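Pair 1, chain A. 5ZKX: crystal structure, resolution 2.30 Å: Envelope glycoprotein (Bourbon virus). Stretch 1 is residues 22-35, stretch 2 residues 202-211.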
# COMPACT_ATOMS: atom_id res chain seq x y z
N PRO A 22 -27.96 -5.57 -23.31
CA PRO A 22 -28.30 -6.26 -22.06
C PRO A 22 -27.09 -6.39 -21.15
O PRO A 22 -25.96 -6.57 -21.61
CB PRO A 22 -28.80 -7.63 -22.54
CG PRO A 22 -29.08 -7.47 -24.01
CD PRO A 22 -28.12 -6.43 -24.49
N LEU A 23 -27.33 -6.29 -19.84
CA LEU A 23 -26.27 -6.40 -18.85
C LEU A 23 -26.74 -7.28 -17.70
O LEU A 23 -27.88 -7.16 -17.23
CB LEU A 23 -25.85 -5.02 -18.31
CG LEU A 23 -24.45 -4.91 -17.69
CD1 LEU A 23 -24.20 -3.49 -17.07
CD2 LEU A 23 -24.03 -6.07 -16.79
N ASN A 24 -25.85 -8.18 -17.28
CA ASN A 24 -26.10 -9.17 -16.24
C ASN A 24 -25.71 -8.70 -14.84
O ASN A 24 -25.82 -9.47 -13.89
CB ASN A 24 -25.33 -10.47 -16.54
CG ASN A 24 -25.82 -11.16 -17.82
OD1 ASN A 24 -25.29 -10.89 -18.90
ND2 ASN A 24 -26.78 -12.07 -17.69
N VAL A 25 -25.25 -7.46 -14.68
CA VAL A 25 -24.98 -6.95 -13.34
C VAL A 25 -26.29 -6.59 -12.66
O VAL A 25 -27.04 -5.74 -13.14
CB VAL A 25 -24.02 -5.76 -13.36
CG1 VAL A 25 -23.89 -5.20 -11.95
CG2 VAL A 25 -22.67 -6.19 -13.90
N SER A 26 -26.55 -7.24 -11.53
CA SER A 26 -27.69 -6.93 -10.68
C SER A 26 -27.20 -6.59 -9.28
O SER A 26 -26.07 -6.90 -8.90
CB SER A 26 -28.67 -8.10 -10.63
OG SER A 26 -28.04 -9.28 -10.17
N ARG A 27 -28.07 -5.94 -8.51
CA ARG A 27 -27.78 -5.59 -7.13
C ARG A 27 -28.51 -6.57 -6.22
O ARG A 27 -29.73 -6.71 -6.31
CB ARG A 27 -28.19 -4.16 -6.83
CG ARG A 27 -27.20 -3.42 -5.94
CD ARG A 27 -27.65 -2.00 -5.70
NE ARG A 27 -28.50 -1.50 -6.78
CZ ARG A 27 -29.70 -0.95 -6.59
NH1 ARG A 27 -30.40 -0.52 -7.63
NH2 ARG A 27 -30.19 -0.84 -5.37
N LEU A 28 -27.76 -7.24 -5.35
CA LEU A 28 -28.31 -8.26 -4.47
C LEU A 28 -28.06 -7.88 -3.02
O LEU A 28 -27.02 -7.31 -2.68
CB LEU A 28 -27.69 -9.63 -4.76
CG LEU A 28 -28.24 -10.41 -5.95
CD1 LEU A 28 -27.25 -11.47 -6.37
CD2 LEU A 28 -29.59 -11.04 -5.60
N GLN A 29 -29.03 -8.21 -2.17
CA GLN A 29 -28.86 -8.18 -0.72
C GLN A 29 -28.78 -9.64 -0.30
O GLN A 29 -29.79 -10.35 -0.26
CB GLN A 29 -30.01 -7.46 -0.03
CG GLN A 29 -30.10 -5.98 -0.36
CD GLN A 29 -29.20 -5.14 0.51
OE1 GLN A 29 -28.66 -5.61 1.51
NE2 GLN A 29 -29.03 -3.87 0.14
N ILE A 30 -27.57 -10.10 0.01
CA ILE A 30 -27.32 -11.51 0.28
C ILE A 30 -27.38 -11.74 1.79
O ILE A 30 -26.64 -11.11 2.56
CB ILE A 30 -25.97 -11.95 -0.30
CG1 ILE A 30 -26.00 -11.84 -1.82
CG2 ILE A 30 -25.65 -13.38 0.13
CD1 ILE A 30 -24.81 -12.46 -2.51
N LYS A 31 -28.26 -12.64 2.21
CA LYS A 31 -28.44 -12.95 3.62
C LYS A 31 -27.37 -13.93 4.07
O LYS A 31 -27.27 -15.03 3.51
CB LYS A 31 -29.84 -13.52 3.85
CG LYS A 31 -30.28 -13.58 5.30
CD LYS A 31 -31.62 -14.29 5.41
CE LYS A 31 -32.20 -14.18 6.80
NZ LYS A 31 -33.49 -14.92 6.91
N VAL A 32 -26.57 -13.54 5.06
CA VAL A 32 -25.42 -14.32 5.50
C VAL A 32 -25.40 -14.39 7.02
O VAL A 32 -25.96 -13.53 7.72
CB VAL A 32 -24.09 -13.74 4.98
CG1 VAL A 32 -24.05 -13.71 3.47
CG2 VAL A 32 -23.86 -12.34 5.55
N THR A 33 -24.75 -15.42 7.53
CA THR A 33 -24.32 -15.46 8.92
C THR A 33 -22.88 -14.96 8.98
O THR A 33 -22.01 -15.48 8.27
CB THR A 33 -24.44 -16.87 9.50
OG1 THR A 33 -25.81 -17.13 9.83
CG2 THR A 33 -23.60 -17.00 10.76
N LYS A 34 -22.64 -13.94 9.79
CA LYS A 34 -21.34 -13.28 9.85
C LYS A 34 -20.69 -13.60 11.19
O LYS A 34 -21.24 -13.27 12.24
CB LYS A 34 -21.49 -11.77 9.66
CG LYS A 34 -20.19 -11.00 9.67
CD LYS A 34 -20.45 -9.51 9.76
CE LYS A 34 -19.18 -8.73 10.02
NZ LYS A 34 -19.43 -7.26 10.05
N THR A 35 -19.52 -14.24 11.14
CA THR A 35 -18.80 -14.66 12.34
C THR A 35 -17.63 -13.72 12.59
O THR A 35 -16.82 -13.48 11.70
CB THR A 35 -18.29 -16.09 12.18
OG1 THR A 35 -19.34 -16.92 11.67
CG2 THR A 35 -17.81 -16.64 13.51
N GLU A 202 -23.71 -13.12 13.78
CA GLU A 202 -24.89 -12.31 13.55
C GLU A 202 -25.43 -12.59 12.15
O GLU A 202 -24.67 -12.92 11.23
CB GLU A 202 -24.59 -10.81 13.70
CG GLU A 202 -23.54 -10.29 12.73
CD GLU A 202 -23.43 -8.77 12.75
OE1 GLU A 202 -24.04 -8.14 13.64
OE2 GLU A 202 -22.74 -8.22 11.86
N THR A 203 -26.75 -12.49 12.02
CA THR A 203 -27.40 -12.59 10.72
C THR A 203 -27.58 -11.19 10.15
O THR A 203 -28.10 -10.30 10.83
CB THR A 203 -28.74 -13.30 10.83
OG1 THR A 203 -28.58 -14.52 11.56
CG2 THR A 203 -29.30 -13.61 9.45
N LYS A 204 -27.15 -11.00 8.91
CA LYS A 204 -27.28 -9.69 8.28
C LYS A 204 -27.31 -9.87 6.77
O LYS A 204 -26.98 -10.94 6.24
CB LYS A 204 -26.15 -8.75 8.70
CG LYS A 204 -24.78 -9.13 8.17
CD LYS A 204 -23.72 -8.16 8.64
CE LYS A 204 -24.01 -6.75 8.16
NZ LYS A 204 -22.94 -5.79 8.55
N PHE A 205 -27.72 -8.81 6.08
CA PHE A 205 -27.69 -8.74 4.62
C PHE A 205 -26.50 -7.89 4.21
O PHE A 205 -26.30 -6.79 4.74
CB PHE A 205 -28.98 -8.13 4.06
CG PHE A 205 -30.22 -8.89 4.42
CD1 PHE A 205 -30.90 -8.62 5.59
CD2 PHE A 205 -30.72 -9.86 3.57
CE1 PHE A 205 -32.05 -9.31 5.93
CE2 PHE A 205 -31.87 -10.55 3.89
CZ PHE A 205 -32.53 -10.28 5.07
N ILE A 206 -25.72 -8.38 3.25
CA ILE A 206 -24.62 -7.58 2.71
C ILE A 206 -24.93 -7.24 1.26
O ILE A 206 -25.48 -8.08 0.53
CB ILE A 206 -23.27 -8.30 2.86
CG1 ILE A 206 -23.24 -9.58 2.02
CG2 ILE A 206 -22.98 -8.61 4.32
CD1 ILE A 206 -21.86 -10.15 1.84
N PRO A 207 -24.63 -6.03 0.80
CA PRO A 207 -24.90 -5.68 -0.59
C PRO A 207 -23.84 -6.24 -1.53
O PRO A 207 -22.65 -6.26 -1.21
CB PRO A 207 -24.89 -4.15 -0.58
CG PRO A 207 -23.97 -3.81 0.55
CD PRO A 207 -24.18 -4.87 1.59
N CYS A 208 -24.28 -6.71 -2.69
CA CYS A 208 -23.40 -7.31 -3.67
C CYS A 208 -23.83 -6.92 -5.07
O CYS A 208 -24.94 -6.42 -5.28
CB CYS A 208 -23.37 -8.85 -3.54
SG CYS A 208 -22.91 -9.48 -1.91
N PHE A 209 -22.94 -7.15 -6.03
CA PHE A 209 -23.23 -7.00 -7.45
C PHE A 209 -22.96 -8.33 -8.13
O PHE A 209 -21.84 -8.83 -8.10
CB PHE A 209 -22.38 -5.89 -8.07
CG PHE A 209 -22.77 -4.51 -7.63
CD1 PHE A 209 -23.87 -3.88 -8.18
CD2 PHE A 209 -22.05 -3.85 -6.65
CE1 PHE A 209 -24.23 -2.61 -7.76
CE2 PHE A 209 -22.41 -2.59 -6.23
CZ PHE A 209 -23.50 -1.97 -6.79
N LYS A 210 -24.00 -8.90 -8.75
CA LYS A 210 -23.91 -10.20 -9.39
C LYS A 210 -23.49 -10.02 -10.84
O LYS A 210 -24.18 -9.36 -11.61
CB LYS A 210 -25.25 -10.92 -9.31
CG LYS A 210 -25.29 -12.29 -9.96
CD LYS A 210 -26.68 -12.89 -9.83
CE LYS A 210 -26.65 -14.41 -9.93
NZ LYS A 210 -27.83 -15.03 -9.28
N GLU A 211 -22.36 -10.62 -11.21
CA GLU A 211 -21.82 -10.45 -12.56
C GLU A 211 -21.63 -11.78 -13.27
O GLU A 211 -22.57 -12.56 -13.45
CB GLU A 211 -20.50 -9.69 -12.50
CG GLU A 211 -19.71 -9.68 -13.80
CD GLU A 211 -20.12 -8.55 -14.73
OE1 GLU A 211 -21.25 -8.59 -15.25
OE2 GLU A 211 -19.31 -7.62 -14.95
O HOH W 1 -27.28 -4.33 3.89

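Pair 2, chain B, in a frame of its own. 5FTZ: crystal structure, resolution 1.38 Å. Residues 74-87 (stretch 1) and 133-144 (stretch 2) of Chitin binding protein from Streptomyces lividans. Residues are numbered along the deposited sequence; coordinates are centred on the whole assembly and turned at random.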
# COMPACT_ATOMS: atom_id res chain seq x y z
N ARG B 74 -16.17 17.93 28.43
CA ARG B 74 -15.33 18.03 29.61
C ARG B 74 -14.40 16.85 29.71
O ARG B 74 -14.83 15.70 29.55
CB ARG B 74 -16.20 18.08 30.86
CG ARG B 74 -16.65 19.52 31.14
CD ARG B 74 -15.71 20.26 32.11
N VAL B 75 -13.11 17.15 29.88
CA VAL B 75 -12.05 16.11 29.95
C VAL B 75 -11.13 16.38 31.12
O VAL B 75 -10.99 17.53 31.58
CB VAL B 75 -11.25 15.99 28.66
CG1 VAL B 75 -12.16 15.61 27.50
CG2 VAL B 75 -10.51 17.28 28.34
N ASN B 76 -10.48 15.31 31.58
CA ASN B 76 -9.49 15.45 32.67
C ASN B 76 -8.07 15.26 32.16
O ASN B 76 -7.67 14.21 31.69
CB ASN B 76 -9.77 14.41 33.75
CG ASN B 76 -11.17 14.51 34.32
OD1 ASN B 76 -11.96 13.58 34.17
ND2 ASN B 76 -11.50 15.63 34.89
N GLY B 77 -7.25 16.29 32.28
CA GLY B 77 -5.89 16.20 31.83
C GLY B 77 -5.12 15.08 32.49
O GLY B 77 -5.29 14.81 33.71
N GLY B 78 -4.21 14.48 31.73
CA GLY B 78 -3.35 13.45 32.25
C GLY B 78 -4.00 12.09 32.46
O GLY B 78 -3.38 11.20 32.98
N GLN B 79 -5.27 11.94 32.10
CA GLN B 79 -6.03 10.71 32.30
C GLN B 79 -6.17 10.00 30.96
O GLN B 79 -6.30 10.63 29.90
CB GLN B 79 -7.42 11.13 32.78
CG GLN B 79 -8.42 10.11 33.19
CD GLN B 79 -9.52 10.72 34.08
OE1 GLN B 79 -9.26 11.18 35.23
NE2 GLN B 79 -10.73 10.71 33.59
N SER B 80 -6.24 8.69 31.01
CA SER B 80 -6.52 7.90 29.81
C SER B 80 -7.94 8.18 29.31
O SER B 80 -8.85 8.47 30.06
CB SER B 80 -6.34 6.41 30.07
OG SER B 80 -6.17 5.78 28.84
N TYR B 81 -8.11 8.10 28.00
CA TYR B 81 -9.38 8.45 27.36
C TYR B 81 -9.57 7.58 26.13
O TYR B 81 -8.60 7.26 25.44
CB TYR B 81 -9.37 9.93 27.00
CG TYR B 81 -10.66 10.49 26.41
CD1 TYR B 81 -11.68 10.92 27.23
CD2 TYR B 81 -10.83 10.60 25.06
CE1 TYR B 81 -12.88 11.44 26.73
CE2 TYR B 81 -12.02 11.09 24.48
CZ TYR B 81 -13.02 11.53 25.32
OH TYR B 81 -14.23 12.01 24.78
N THR B 82 -10.79 7.17 25.86
CA THR B 82 -11.10 6.45 24.60
C THR B 82 -11.42 7.43 23.50
O THR B 82 -12.44 8.12 23.56
CB THR B 82 -12.25 5.49 24.81
OG1 THR B 82 -11.80 4.44 25.67
CG2 THR B 82 -12.72 4.88 23.51
N PHE B 83 -10.56 7.47 22.49
CA PHE B 83 -10.80 8.26 21.29
C PHE B 83 -11.54 7.36 20.32
O PHE B 83 -11.19 6.17 20.22
CB PHE B 83 -9.46 8.77 20.71
CG PHE B 83 -8.80 9.75 21.58
CD1 PHE B 83 -7.93 9.33 22.60
CD2 PHE B 83 -9.05 11.09 21.43
CE1 PHE B 83 -7.34 10.25 23.44
CE2 PHE B 83 -8.44 12.01 22.28
CZ PHE B 83 -7.60 11.58 23.28
N ARG B 84 -12.58 7.85 19.66
CA ARG B 84 -13.38 7.00 18.82
C ARG B 84 -13.73 7.69 17.50
O ARG B 84 -14.17 8.86 17.50
CB ARG B 84 -14.64 6.61 19.56
CG ARG B 84 -15.50 5.59 18.85
CD ARG B 84 -16.65 5.04 19.70
NE ARG B 84 -17.69 6.01 19.85
CZ ARG B 84 -18.57 6.05 20.86
NH1 ARG B 84 -18.52 5.16 21.85
NH2 ARG B 84 -19.49 6.99 20.88
N TRP B 85 -13.55 6.94 16.43
CA TRP B 85 -13.92 7.30 15.07
C TRP B 85 -15.10 6.48 14.65
O TRP B 85 -15.17 5.24 14.93
CB TRP B 85 -12.79 7.02 14.08
CG TRP B 85 -11.62 8.00 14.15
CD1 TRP B 85 -10.62 8.00 15.11
CD2 TRP B 85 -11.37 9.11 13.33
NE1 TRP B 85 -9.78 9.04 14.92
CE2 TRP B 85 -10.16 9.71 13.79
CE3 TRP B 85 -11.99 9.64 12.21
CZ2 TRP B 85 -9.65 10.88 13.18
CZ3 TRP B 85 -11.47 10.77 11.60
CH2 TRP B 85 -10.28 11.36 12.08
N GLN B 86 -15.94 7.07 13.82
CA GLN B 86 -17.00 6.35 13.10
C GLN B 86 -16.70 6.52 11.64
O GLN B 86 -16.40 7.63 11.16
CB GLN B 86 -18.38 6.97 13.39
CG GLN B 86 -18.77 6.94 14.85
CD GLN B 86 -19.07 5.59 15.45
OE1 GLN B 86 -19.15 4.58 14.76
NE2 GLN B 86 -19.25 5.59 16.76
N PHE B 87 -16.66 5.42 10.86
CA PHE B 87 -16.33 5.50 9.47
C PHE B 87 -17.54 5.11 8.58
O PHE B 87 -18.28 4.19 8.91
CB PHE B 87 -15.20 4.53 9.15
CG PHE B 87 -13.95 4.78 9.94
CD1 PHE B 87 -13.15 5.86 9.72
CD2 PHE B 87 -13.60 3.93 10.99
CE1 PHE B 87 -12.00 6.06 10.47
CE2 PHE B 87 -12.47 4.14 11.74
CZ PHE B 87 -11.66 5.21 11.49
N ALA B 133 -15.47 -0.41 11.38
CA ALA B 133 -16.37 0.73 11.17
C ALA B 133 -16.48 1.66 12.35
O ALA B 133 -16.76 2.87 12.17
CB ALA B 133 -17.74 0.22 10.80
N THR B 134 -16.25 1.18 13.56
CA THR B 134 -16.16 2.02 14.76
C THR B 134 -14.84 1.63 15.40
O THR B 134 -14.68 0.47 15.79
CB THR B 134 -17.27 1.78 15.81
OG1 THR B 134 -18.57 2.00 15.21
CG2 THR B 134 -17.13 2.71 16.98
N LEU B 135 -13.90 2.56 15.49
CA LEU B 135 -12.58 2.33 16.07
C LEU B 135 -12.45 3.09 17.33
O LEU B 135 -12.54 4.35 17.31
CB LEU B 135 -11.46 2.75 15.12
CG LEU B 135 -10.04 2.59 15.67
CD1 LEU B 135 -9.63 1.17 16.02
CD2 LEU B 135 -9.08 3.14 14.64
N SER B 136 -12.14 2.40 18.42
CA SER B 136 -11.93 2.99 19.72
C SER B 136 -10.52 2.65 20.15
O SER B 136 -10.12 1.47 20.09
CB SER B 136 -12.89 2.41 20.73
OG SER B 136 -14.22 2.81 20.50
N HIS B 137 -9.74 3.62 20.55
CA HIS B 137 -8.40 3.37 21.07
C HIS B 137 -8.05 4.33 22.18
O HIS B 137 -8.51 5.48 22.20
CB HIS B 137 -7.35 3.22 20.02
CG HIS B 137 -7.30 4.32 18.99
ND1 HIS B 137 -6.90 4.06 17.71
CD2 HIS B 137 -7.62 5.63 19.01
CE1 HIS B 137 -6.92 5.17 16.98
NE2 HIS B 137 -7.39 6.14 17.74
N SER B 138 -7.24 3.86 23.11
CA SER B 138 -6.94 4.60 24.34
C SER B 138 -5.68 5.40 24.21
O SER B 138 -4.61 4.84 23.85
CB SER B 138 -6.75 3.63 25.49
OG SER B 138 -7.90 2.84 25.70
N GLY B 139 -5.73 6.67 24.58
CA GLY B 139 -4.56 7.53 24.70
C GLY B 139 -4.65 8.38 25.94
O GLY B 139 -5.72 8.59 26.51
N THR B 140 -3.51 8.91 26.35
CA THR B 140 -3.51 9.73 27.55
C THR B 140 -3.64 11.20 27.18
O THR B 140 -2.88 11.72 26.37
CB THR B 140 -2.19 9.53 28.32
OG1 THR B 140 -2.06 8.13 28.51
CG2 THR B 140 -2.20 10.23 29.64
N LEU B 141 -4.62 11.84 27.80
CA LEU B 141 -4.87 13.25 27.54
C LEU B 141 -3.68 14.07 28.02
O LEU B 141 -3.05 13.71 29.06
CB LEU B 141 -6.12 13.68 28.27
CG LEU B 141 -7.44 13.14 27.67
CD1 LEU B 141 -8.58 13.25 28.64
CD2 LEU B 141 -7.70 13.83 26.33
N PRO B 142 -3.38 15.16 27.33
CA PRO B 142 -2.28 16.06 27.77
C PRO B 142 -2.55 16.64 29.14
O PRO B 142 -3.69 16.79 29.56
CB PRO B 142 -2.25 17.18 26.72
CG PRO B 142 -3.54 17.08 26.02
CD PRO B 142 -4.10 15.69 26.17
N SER B 143 -1.46 16.90 29.88
CA SER B 143 -1.51 17.62 31.14
C SER B 143 -1.22 19.10 30.98
O SER B 143 -0.96 19.59 29.88
CB SER B 143 -0.60 16.97 32.17
OG SER B 143 0.73 17.25 31.87
N GLY B 144 -1.28 19.83 32.11
CA GLY B 144 -0.90 21.22 32.10
C GLY B 144 -1.82 22.18 31.43
O GLY B 144 -1.39 23.33 31.11
O HOH W 2 -3.80 5.75 27.59
O HOH W 3 -10.20 2.72 24.27
O HOH W 4 -16.17 3.31 22.69
O HOH W 5 -19.53 3.86 11.67

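Pair 1 and pair 2 are both antiparallel two-strand ladders. The strand axes approach to 4.4 Å in pair 1 and 4.5 Å in pair 2, with angles of 150° and 152° between their N-to-C directions, and the N, CA and C atoms of 14 central residues superpose with an RMSD of 0.5 Å. The register is the same: Leu28(A)–Cys208(A) falls on Tyr81(B)–Gly139(B), Ile30(A)–Ile206(A) on Phe83(B)–His137(B), and Val32(A)–Lys204(A), more loosely, on Trp85(B)–Leu135(B). All six are hydrogen-bonded pairs. At the centre, Ile30(A) N donates to Ile206(A) O at 3.0 Å and Ile206(A) N to Ile30(A) O at 3.0 Å; the equivalent bonds in pair 2 run from Phe83(B) N to His137(B) O (2.9 Å) and from His137(B) N to Phe83(B) O (3.0 Å).

The face carrying these residues is filled differently. In pair 1, side chains of moderate size touch one another: Ile30(A) CD1 lies 3.6 Å from Cys208(A) SG, and Val32(A) CG2 lies 4.0 Å from Ile206(A) CG2. In pair 2 the Ile30(A) position holds Phe83(B), and the Cys208(A) position holds Gly139(B). The two residues fit each other: an ideal CB on Gly139(B) would sit a tight 3.5 Å from Phe83(B) CE1. The bare glycine leaves room for the ring, whose edge meets the backbone, with Phe83(B) CE1 3.8 Å from Gly139(B) O. Beyond it, Leu141(B) reaches both neighbours on the opposite strand: its CD2 is 3.8 Å from Phe83(B) CZ and its CD1 3.8 Å from Tyr81(B) CB. Lys210(A) occupies the Leu141(B) position in pair 1 and offers the aliphatic base of its chain instead, with its CB 3.6 Å from Leu28(A) CD1, while the end of the side chain leads away.

On the other face, the non-hydrogen-bonded pair Lys31(A)–Phe205(A) matches Arg84(B)–Ser136(B). The lysine brings one methylene to the aromatic ring in an off-centre CH-pi contact, Lys31(A) CG being 4.2 Å from the centroid of the Phe205(A) ring. With a small serine opposite, the arginine makes a close approach of Arg84(B) CD to Ser136(B) OG, 3.4 Å, and water 4 spans the remaining gap, accepting from Arg84(B) NH1 at 3.1 Å and lying 3.0 Å from Ser136(B) OG.

Water serves the next pair too. Gln29(A)–Pro207(A) matches Thr82(B)–Ser138(B), whose hydroxyls are too far apart for a direct bond, Thr82(B) OG1 to Ser138(B) OG being 4.2 Å; water 3 hydrogen-bonds to both, 2.7 Å from Thr82(B) OG1 and 2.7 Å from Ser138(B) OG. Pro207(A) has no hydroxyl to offer. Gln29(A) instead turns its end nearer the other strand, and water 1 donates to Gln29(A) OE1 at 3.0 Å and to Phe205(A) O at 2.8 Å. On this face pair 1 sets long polar side chains against aromatic rings, as Lys31(A) on Phe205(A), whereas in pair 2 short hydroxyl side chains leave gaps that waters bridge, between Thr82(B) and Ser138(B) and between Arg84(B) and Ser136(B).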